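Local structure of ethylbenzene dehydrogenase alpha-subunit (Aromatoleum aromaticum, 2IVF) at residues A547-Y552 with F574-L578; S539-P545 with W587-R593; E883-K887 with S972-A976. The protein belongs to the molybdopterin oxidoreductase family and carries a molybdenum atom, an iron/sulfur cluster and the ligands MGD and MD1. One frame throughout, in Å; residues are numbered along the deposited sequence.

Contacts 1 and 2 are buried neighbours in the molybdopterin oxidoreductase part of the chain, their centres about 13 Å apart; contact 3 is partly buried, near the surface, beside the dinucleotide-binding region, its centre about 36 Å from that of contact 1. Strand 543-544 runs straight into helix 546-553, and contact 1 is nested inside the loop that contact 2 closes. The two touch directly where Met-548 meets Trp-587 and where Tyr-552 meets Ile-592. Their chemistry differs: contact 1 joins two helices through aromatic and aliphatic side chains, contact 2 joins a helix end and short strand to a loop by packing, with waters making the polar links, and contact 3 sets a few aliphatic groups and one water against a C-terminal strand.

Contact 1 of 3, residues A547-Y552 with F574-L578; sequences AMWLYY and FGAYL
Leu-578 sends its two methyl branches to different side chains of helix 546-553. CD2 sits over a face of the Tyr-551 ring, 4.2 Å from the ring centroid, in a CH-pi contact, and also lies 3.6 Å from Tyr-552 OH. CD1 turns the other way and meets the end of the Met-548 chain, 3.7 Å from CE, with SD almost as near. Beside this, the rings of Phe-574 and Tyr-551 meet obliquely, planes at 54°, CE2 of Phe-574 3.8 Å from CD1 of Tyr-551, and CE1 of Tyr-551 comes to the Phe-574 edge in its plane. Ala-547 CB adds a looser contact with Phe-574 CZ at 4.2 Å.

The Tyr-551 ring reaches across because its CG stands anti to the backbone N (chi1 -177°), which sends the phenol to the other helix until OH is 3.4 Å from Gly-575 CA, where no side chain intervenes. One amide fixes that end: Asn-561 bonds Tyr-551 OH through ND2 and Gly-575 N through OD1, tying both helices. Further out, Trp-560 touches Ala-547 and Tyr-551, and Leu-945 covers part of Phe-574. Helices 546-553 and 574-583 both belong to the molybdopterin oxidoreductase family region; the axes of the two short segments come no nearer than 12.6 Å, their N-to-C directions 118° apart, a spacing bridged by large side chains. With no hydrogen bond passing directly between the segments, the contact holds by shape and dispersion, while Asn-561 satisfies Tyr-551 OH.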
loop_
_atom_site.group_PDB
_atom_site.type_symbol
_atom_site.label_atom_id
_atom_site.label_comp_id
_atom_site.label_asym_id
_atom_site.label_seq_id
_atom_site.Cartn_x
_atom_site.Cartn_y
_atom_site.Cartn_z
ATOM N N ALA A 547 17.723 15.007 16.662
ATOM C CA ALA A 547 18.434 14.355 17.780
ATOM C C ALA A 547 18.632 15.274 18.993
ATOM O O ALA A 547 18.702 14.800 20.147
ATOM C CB ALA A 547 19.795 13.748 17.306
ATOM N N MET A 548 18.780 16.578 18.755
ATOM C CA MET A 548 19.177 17.479 19.825
ATOM C C MET A 548 18.081 17.620 20.860
ATOM O O MET A 548 18.333 17.412 22.046
ATOM C CB MET A 548 19.561 18.873 19.318
ATOM C CG MET A 548 20.730 18.884 18.366
ATOM S SD MET A 548 22.171 17.995 19.007
ATOM C CE MET A 548 23.349 18.303 17.668
ATOM N N TRP A 549 16.883 17.988 20.425
ATOM C CA TRP A 549 15.822 18.276 21.381
ATOM C C TRP A 549 15.349 16.924 21.994
ATOM O O TRP A 549 15.047 16.867 23.170
ATOM C CB TRP A 549 14.676 19.076 20.737
ATOM C CG TRP A 549 13.691 18.260 20.010
ATOM C CD1 TRP A 549 13.831 17.665 18.810
ATOM C CD2 TRP A 549 12.391 17.948 20.469
ATOM N NE1 TRP A 549 12.678 16.956 18.484
ATOM C CE2 TRP A 549 11.785 17.114 19.504
ATOM C CE3 TRP A 549 11.696 18.264 21.637
ATOM C CZ2 TRP A 549 10.501 16.632 19.639
ATOM C CZ3 TRP A 549 10.417 17.778 21.787
ATOM C CH2 TRP A 549 9.826 16.977 20.790
ATOM N N LEU A 550 15.381 15.841 21.206
ATOM C CA LEU A 550 15.018 14.532 21.744
ATOM C C LEU A 550 15.958 14.131 22.852
ATOM O O LEU A 550 15.510 13.646 23.910
ATOM C CB LEU A 550 14.985 13.460 20.666
ATOM C CG LEU A 550 13.880 13.580 19.612
ATOM C CD1 LEU A 550 14.041 12.492 18.568
ATOM C CD2 LEU A 550 12.465 13.573 20.249
ATOM N N TYR A 551 17.251 14.398 22.644
ATOM C CA TYR A 551 18.294 14.107 23.636
ATOM C C TYR A 551 18.169 14.944 24.894
ATOM O O TYR A 551 18.269 14.419 25.983
ATOM C CB TYR A 551 19.701 14.379 23.038
ATOM C CG TYR A 551 20.891 14.066 23.930
ATOM C CD1 TYR A 551 21.421 12.779 23.994
ATOM C CD2 TYR A 551 21.554 15.081 24.656
ATOM C CE1 TYR A 551 22.558 12.499 24.808
ATOM C CE2 TYR A 551 22.656 14.801 25.418
ATOM C CZ TYR A 551 23.158 13.505 25.484
ATOM O OH TYR A 551 24.258 13.307 26.286
ATOM N N TYR A 552 17.972 16.243 24.723
ATOM C CA TYR A 552 17.942 17.198 25.819
ATOM C C TYR A 552 16.601 17.334 26.527
ATOM O O TYR A 552 16.563 17.682 27.681
ATOM C CB TYR A 552 18.351 18.569 25.281
ATOM C CG TYR A 552 19.832 18.670 25.076
ATOM C CD1 TYR A 552 20.693 18.549 26.157
ATOM C CD2 TYR A 552 20.389 18.860 23.803
ATOM C CE1 TYR A 552 22.045 18.615 25.997
ATOM C CE2 TYR A 552 21.793 18.976 23.642
ATOM C CZ TYR A 552 22.600 18.847 24.742
ATOM O OH TYR A 552 23.988 18.927 24.649
ATOM N N PHE A 574 27.466 8.494 22.198
ATOM C CA PHE A 574 26.824 9.558 21.457
ATOM C C PHE A 574 26.988 10.902 22.148
ATOM O O PHE A 574 27.431 11.845 21.531
ATOM C CB PHE A 574 25.337 9.284 21.312
ATOM C CG PHE A 574 24.601 10.390 20.624
ATOM C CD1 PHE A 574 24.566 10.458 19.238
ATOM C CD2 PHE A 574 23.969 11.385 21.362
ATOM C CE1 PHE A 574 23.930 11.491 18.612
ATOM C CE2 PHE A 574 23.294 12.433 20.724
ATOM C CZ PHE A 574 23.293 12.483 19.348
ATOM N N GLY A 575 26.634 10.987 23.423
ATOM C CA GLY A 575 26.695 12.268 24.137
ATOM C C GLY A 575 28.082 12.821 24.375
ATOM O O GLY A 575 28.287 14.048 24.446
ATOM N N ALA A 576 29.034 11.908 24.531
ATOM C CA ALA A 576 30.444 12.242 24.612
ATOM C C ALA A 576 30.959 12.813 23.289
ATOM O O ALA A 576 31.677 13.812 23.273
ATOM C CB ALA A 576 31.244 11.026 25.021
ATOM N N TYR A 577 30.598 12.177 22.182
ATOM C CA TYR A 577 30.856 12.739 20.871
ATOM C C TYR A 577 30.159 14.099 20.687
ATOM O O TYR A 577 30.760 15.034 20.167
ATOM C CB TYR A 577 30.402 11.775 19.780
ATOM C CG TYR A 577 31.395 10.666 19.448
ATOM C CD1 TYR A 577 32.517 10.922 18.662
ATOM C CD2 TYR A 577 31.183 9.363 19.877
ATOM C CE1 TYR A 577 33.418 9.886 18.309
ATOM C CE2 TYR A 577 32.074 8.323 19.547
ATOM C CZ TYR A 577 33.196 8.580 18.764
ATOM O OH TYR A 577 34.091 7.542 18.456
ATOM N N LEU A 578 28.908 14.214 21.139
ATOM C CA LEU A 578 28.197 15.508 21.098
ATOM C C LEU A 578 28.946 16.619 21.827
ATOM O O LEU A 578 29.128 17.718 21.292
ATOM C CB LEU A 578 26.795 15.358 21.699
ATOM C CG LEU A 578 25.893 16.593 21.766
ATOM C CD1 LEU A 578 25.647 17.206 20.418
ATOM C CD2 LEU A 578 24.590 16.181 22.402
#

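Contact 2 of 3, residues S539-P545 with W587-R593; sequences SAVGLVP and WTNDHIR
Pro-545 CG comes obliquely to the Trp-587 ring, 4.2 Å from CZ3, and lies 3.9 Å from CB of His-591. Trp-587 has His-591 CG at its edge, in plane, while the imidazole of His-591 has Trp-587 CE3 over one face, displaced toward the rim, and Thr-588 N at its edge in plane. Both segments belong to the molybdopterin oxidoreductase region; 539-545 carries the end of helix 526-540 and, after a turn through positive phi at Gly-542, the short strand 543-544, which pairs in parallel with strand 214-215. Facing it is a loop with an inverse gamma turn centred on Ile-592. A third flat group, the guanidinium of Arg-593, meets Gly-542 edge-on, NH1 lying 3.4 Å from CA.

No direct hydrogen bond links the two segments; waters do. Water 1 accepts from Ser-539 OG and, weakly, from His-591 ND1, and donates to the carbonyls of Leu-543 and Asp-590. Water 2 also donates to Asp-590 O and to Ser-539 O while accepting from Arg-593 NH1, so the Asp-590 carbonyl is held by two waters. Val-544 packs on the loop backbone, CB 3.6 Å from His-591 O and CG1 3.6 Å from Asp-590 O. The bend of Arg-593 at chi3 (62°) turns the guanidinium back toward Gly-542, and outside the contact NE makes a salt bridge with Asp-184 and NH2 bonds Asp-211 O. Asp-590 OD1 is taken by His-713 NE2. Water 4 donates to both carbonyls, 2.7 Å from Pro-545 O and 2.9 Å from Arg-593 O.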
loop_
_atom_site.group_PDB
_atom_site.type_symbol
_atom_site.label_atom_id
_atom_site.label_comp_id
_atom_site.label_asym_id
_atom_site.label_seq_id
_atom_site.Cartn_x
_atom_site.Cartn_y
_atom_site.Cartn_z
ATOM N N SER A 539 19.137 27.305 9.554
ATOM C CA SER A 539 19.178 27.751 10.943
ATOM C C SER A 539 18.473 29.103 11.183
ATOM O O SER A 539 18.003 29.381 12.304
ATOM C CB SER A 539 20.644 27.833 11.374
ATOM O OG SER A 539 21.208 26.535 11.326
ATOM N N ALA A 540 18.440 29.960 10.157
ATOM C CA ALA A 540 17.732 31.230 10.249
ATOM C C ALA A 540 16.219 30.999 10.364
ATOM O O ALA A 540 15.511 31.808 10.943
ATOM C CB ALA A 540 18.041 32.108 9.036
ATOM N N VAL A 541 15.716 29.909 9.797
ATOM C CA VAL A 541 14.275 29.660 9.826
ATOM C C VAL A 541 13.839 28.646 10.893
ATOM O O VAL A 541 12.676 28.215 10.883
ATOM C CB VAL A 541 13.748 29.228 8.425
ATOM C CG1 VAL A 541 14.225 30.253 7.334
ATOM C CG2 VAL A 541 14.211 27.839 8.098
ATOM N N GLY A 542 14.759 28.229 11.777
ATOM C CA GLY A 542 14.407 27.360 12.943
ATOM C C GLY A 542 14.267 25.863 12.676
ATOM O O GLY A 542 13.657 25.125 13.476
ATOM N N LEU A 543 14.820 25.419 11.547
ATOM C CA LEU A 543 14.859 24.007 11.216
ATOM C C LEU A 543 16.112 23.448 11.861
ATOM O O LEU A 543 17.220 23.938 11.611
ATOM C CB LEU A 543 14.911 23.797 9.717
ATOM C CG LEU A 543 13.609 24.165 9.006
ATOM C CD1 LEU A 543 13.835 24.373 7.525
ATOM C CD2 LEU A 543 12.549 23.088 9.247
ATOM N N VAL A 544 15.928 22.430 12.691
ATOM C CA VAL A 544 16.978 22.000 13.619
ATOM C C VAL A 544 17.114 20.470 13.579
ATOM O O VAL A 544 16.130 19.758 13.334
ATOM C CB VAL A 544 16.679 22.530 15.071
ATOM C CG1 VAL A 544 16.430 24.028 15.032
ATOM C CG2 VAL A 544 15.453 21.812 15.658
ATOM N N PRO A 545 18.341 19.953 13.767
ATOM C CA PRO A 545 18.542 18.484 13.863
ATOM C C PRO A 545 17.685 17.909 14.974
ATOM O O PRO A 545 17.766 18.425 16.086
ATOM C CB PRO A 545 20.033 18.344 14.230
ATOM C CG PRO A 545 20.478 19.717 14.673
ATOM C CD PRO A 545 19.608 20.686 13.913
ATOM N N TRP A 587 28.388 22.240 16.411
ATOM C CA TRP A 587 26.965 22.494 16.576
ATOM C C TRP A 587 26.835 23.713 17.441
ATOM O O TRP A 587 27.530 23.812 18.434
ATOM C CB TRP A 587 26.246 21.297 17.204
ATOM C CG TRP A 587 26.507 20.043 16.405
ATOM C CD1 TRP A 587 27.477 19.120 16.654
ATOM C CD2 TRP A 587 25.863 19.629 15.187
ATOM N NE1 TRP A 587 27.461 18.145 15.695
ATOM C CE2 TRP A 587 26.462 18.415 14.794
ATOM C CE3 TRP A 587 24.799 20.133 14.422
ATOM C CZ2 TRP A 587 26.070 17.726 13.650
ATOM C CZ3 TRP A 587 24.402 19.441 13.301
ATOM C CH2 TRP A 587 25.027 18.240 12.927
ATOM N N THR A 588 25.929 24.615 17.046
ATOM C CA THR A 588 25.720 25.926 17.676
ATOM C C THR A 588 24.342 25.993 18.324
ATOM O O THR A 588 23.582 25.021 18.264
ATOM C CB THR A 588 25.815 27.012 16.626
ATOM O OG1 THR A 588 24.715 26.894 15.713
ATOM C CG2 THR A 588 27.155 26.906 15.860
ATOM N N ASN A 589 24.009 27.131 18.941
ATOM C CA ASN A 589 22.682 27.294 19.555
ATOM C C ASN A 589 21.544 27.376 18.557
ATOM O O ASN A 589 20.362 27.288 18.949
ATOM C CB ASN A 589 22.606 28.532 20.477
ATOM C CG ASN A 589 21.407 28.441 21.513
ATOM O OD1 ASN A 589 20.262 28.008 21.179
ATOM N ND2 ASN A 589 21.686 28.819 22.752
ATOM N N ASP A 590 21.848 27.586 17.278
ATOM C CA ASP A 590 20.777 27.559 16.266
ATOM C C ASP A 590 20.433 26.159 15.783
ATOM O O ASP A 590 19.450 25.975 15.058
ATOM C CB ASP A 590 21.098 28.479 15.092
ATOM C CG ASP A 590 21.012 29.944 15.482
ATOM O OD1 ASP A 590 20.477 30.246 16.579
ATOM O OD2 ASP A 590 21.464 30.789 14.691
ATOM N N HIS A 591 21.262 25.203 16.190
ATOM C CA HIS A 591 21.018 23.755 16.034
ATOM C C HIS A 591 20.391 23.141 17.278
ATOM O O HIS A 591 19.551 22.286 17.207
ATOM C CB HIS A 591 22.336 22.998 15.764
ATOM C CG HIS A 591 23.049 23.440 14.524
ATOM N ND1 HIS A 591 22.445 23.429 13.286
ATOM C CD2 HIS A 591 24.297 23.928 14.333
ATOM C CE1 HIS A 591 23.306 23.870 12.380
ATOM N NE2 HIS A 591 24.431 24.196 12.996
ATOM N N ILE A 592 20.856 23.538 18.446
ATOM C CA ILE A 592 20.398 22.898 19.669
ATOM C C ILE A 592 19.219 23.671 20.282
ATOM O O ILE A 592 19.379 24.420 21.198
ATOM C CB ILE A 592 21.559 22.734 20.649
ATOM C CG1 ILE A 592 22.589 21.787 20.015
ATOM C CG2 ILE A 592 21.036 22.165 21.999
ATOM C CD1 ILE A 592 23.967 21.893 20.543
ATOM N N ARG A 593 18.034 23.441 19.732
ATOM C CA ARG A 593 16.807 24.130 20.119
ATOM C C ARG A 593 15.696 23.094 20.249
ATOM O O ARG A 593 15.727 22.077 19.526
ATOM C CB ARG A 593 16.379 25.150 19.050
ATOM C CG ARG A 593 17.381 26.232 18.764
ATOM C CD ARG A 593 16.869 27.260 17.762
ATOM N NE ARG A 593 15.679 27.994 18.236
ATOM C CZ ARG A 593 14.770 28.552 17.424
ATOM N NH1 ARG A 593 14.914 28.496 16.098
ATOM N NH2 ARG A 593 13.716 29.179 17.921
HETATM O O HOH W 1 19.464 24.735 12.642
HETATM O O HOH W 2 17.527 27.849 14.656
HETATM O O HOH W 3 23.982 27.778 12.814
HETATM O O HOH W 4 16.469 19.645 18.051
#

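Contact 3 of 3, residues E883-K887 with S972-A976; sequences ELGIK and SIKKA
Leu-884 and Ile-886 meet the strand 972-975 with similar first torsions, each placing the branch in use anti to its carbonyl carbon (chi1 -73° for CG of Leu-884, -68° for CG1 of Ile-886). Leu-884 thereby brings both CD1 and CD2 to 3.6 Å from Ile-973 O, while Ile-886 stretches out CD1 to 3.9 Å from CG2 of Ile-973 and slides CG1 past Lys-975 CB at 3.8 Å. Gly-885, with positive phi, closes helix 878-883 in a Schellman motif, and its O passes 3.9 Å from Lys-975 CD. One water joins the backbones, donating to Leu-884 O at 2.6 Å and accepting from Lys-975 N. NZ of Lys-975 hydrogen-bonds Ala-976 O, near a crystal neighbour. The surroundings are consistent with a double-psi beta-barrel, the clan of the dinucleotide-binding domain to which 883-887 belongs: strand 969-975 pairs antiparallel with strand 891-895, and Leu-884 and Ile-973 both pack on Phe-843 of strand 843-846 and Met-876 of strand 873-877, so the helix end rests against the sheet.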
loop_
_atom_site.group_PDB
_atom_site.type_symbol
_atom_site.label_atom_id
_atom_site.label_comp_id
_atom_site.label_asym_id
_atom_site.label_seq_id
_atom_site.Cartn_x
_atom_site.Cartn_y
_atom_site.Cartn_z
ATOM N N GLU A 883 9.735 -23.398 16.291
ATOM C CA GLU A 883 10.635 -23.668 17.400
ATOM C C GLU A 883 10.240 -22.965 18.694
ATOM O O GLU A 883 10.585 -23.438 19.756
ATOM C CB GLU A 883 12.059 -23.318 17.041
ATOM C CG GLU A 883 12.585 -24.248 15.934
ATOM C CD GLU A 883 14.006 -23.911 15.500
ATOM O OE1 GLU A 883 14.365 -22.711 15.517
ATOM O OE2 GLU A 883 14.743 -24.866 15.145
ATOM N N LEU A 884 9.496 -21.872 18.596
ATOM C CA LEU A 884 9.005 -21.145 19.766
ATOM C C LEU A 884 7.588 -21.562 20.149
ATOM O O LEU A 884 6.988 -20.974 21.050
ATOM C CB LEU A 884 9.028 -19.651 19.468
ATOM C CG LEU A 884 10.440 -19.071 19.447
ATOM C CD1 LEU A 884 10.406 -17.721 18.724
ATOM C CD2 LEU A 884 11.041 -19.004 20.878
ATOM N N GLY A 885 7.036 -22.556 19.447
ATOM C CA GLY A 885 5.718 -23.098 19.778
ATOM C C GLY A 885 4.626 -22.170 19.280
ATOM O O GLY A 885 3.533 -22.141 19.820
ATOM N N ILE A 886 4.939 -21.412 18.247
ATOM C CA ILE A 886 4.051 -20.350 17.724
ATOM C C ILE A 886 3.528 -20.796 16.369
ATOM O O ILE A 886 4.290 -21.299 15.539
ATOM C CB ILE A 886 4.844 -19.026 17.559
ATOM C CG1 ILE A 886 5.241 -18.447 18.926
ATOM C CG2 ILE A 886 4.080 -17.973 16.766
ATOM C CD1 ILE A 886 6.184 -17.254 18.839
ATOM N N LYS A 887 2.223 -20.640 16.151
ATOM C CA LYS A 887 1.614 -20.957 14.868
ATOM C C LYS A 887 1.157 -19.669 14.194
ATOM O O LYS A 887 0.989 -18.637 14.831
ATOM C CB LYS A 887 0.391 -21.863 15.084
ATOM C CG LYS A 887 0.707 -23.290 15.399
ATOM C CD LYS A 887 -0.532 -24.039 15.928
ATOM C CE LYS A 887 -0.299 -25.562 15.770
ATOM N NZ LYS A 887 -0.960 -26.407 16.831
ATOM N N SER A 972 13.590 -10.423 21.250
ATOM C CA SER A 972 13.226 -11.813 21.524
ATOM C C SER A 972 11.730 -11.964 21.210
ATOM O O SER A 972 11.005 -10.994 21.238
ATOM C CB SER A 972 13.506 -12.116 22.981
ATOM O OG SER A 972 14.860 -12.506 23.194
ATOM N N ILE A 973 11.280 -13.166 20.893
ATOM C CA ILE A 973 9.866 -13.404 20.625
ATOM C C ILE A 973 9.398 -14.591 21.461
ATOM O O ILE A 973 10.094 -15.593 21.578
ATOM C CB ILE A 973 9.626 -13.667 19.118
ATOM C CG1 ILE A 973 10.134 -12.510 18.268
ATOM C CG2 ILE A 973 8.158 -13.937 18.849
ATOM C CD1 ILE A 973 10.280 -12.847 16.704
ATOM N N LYS A 974 8.217 -14.488 22.056
ATOM C CA LYS A 974 7.600 -15.633 22.700
ATOM C C LYS A 974 6.099 -15.628 22.381
ATOM O O LYS A 974 5.540 -14.584 22.032
ATOM C CB LYS A 974 7.857 -15.580 24.201
ATOM C CG LYS A 974 7.177 -14.451 24.900
ATOM C CD LYS A 974 7.608 -14.452 26.344
ATOM C CE LYS A 974 6.852 -13.438 27.187
ATOM N NZ LYS A 974 7.138 -13.746 28.670
ATOM N N LYS A 975 5.462 -16.781 22.523
ATOM C CA LYS A 975 4.032 -16.894 22.259
ATOM C C LYS A 975 3.266 -16.102 23.298
ATOM O O LYS A 975 3.635 -16.127 24.448
ATOM C CB LYS A 975 3.582 -18.357 22.324
ATOM C CG LYS A 975 2.153 -18.538 21.752
ATOM C CD LYS A 975 1.543 -19.858 22.202
ATOM C CE LYS A 975 0.052 -19.877 21.928
ATOM N NZ LYS A 975 -0.754 -19.134 22.974
ATOM N N ALA A 976 2.183 -15.444 22.883
ATOM C CA ALA A 976 1.223 -14.812 23.774
ATOM C C ALA A 976 -0.146 -15.381 23.429
ATOM O O ALA A 976 -0.244 -16.458 22.806
ATOM C CB ALA A 976 1.205 -13.334 23.563
ATOM O OXT ALA A 976 -1.168 -14.742 23.717
HETATM O O HOH W 5 7.161 -19.131 22.928
#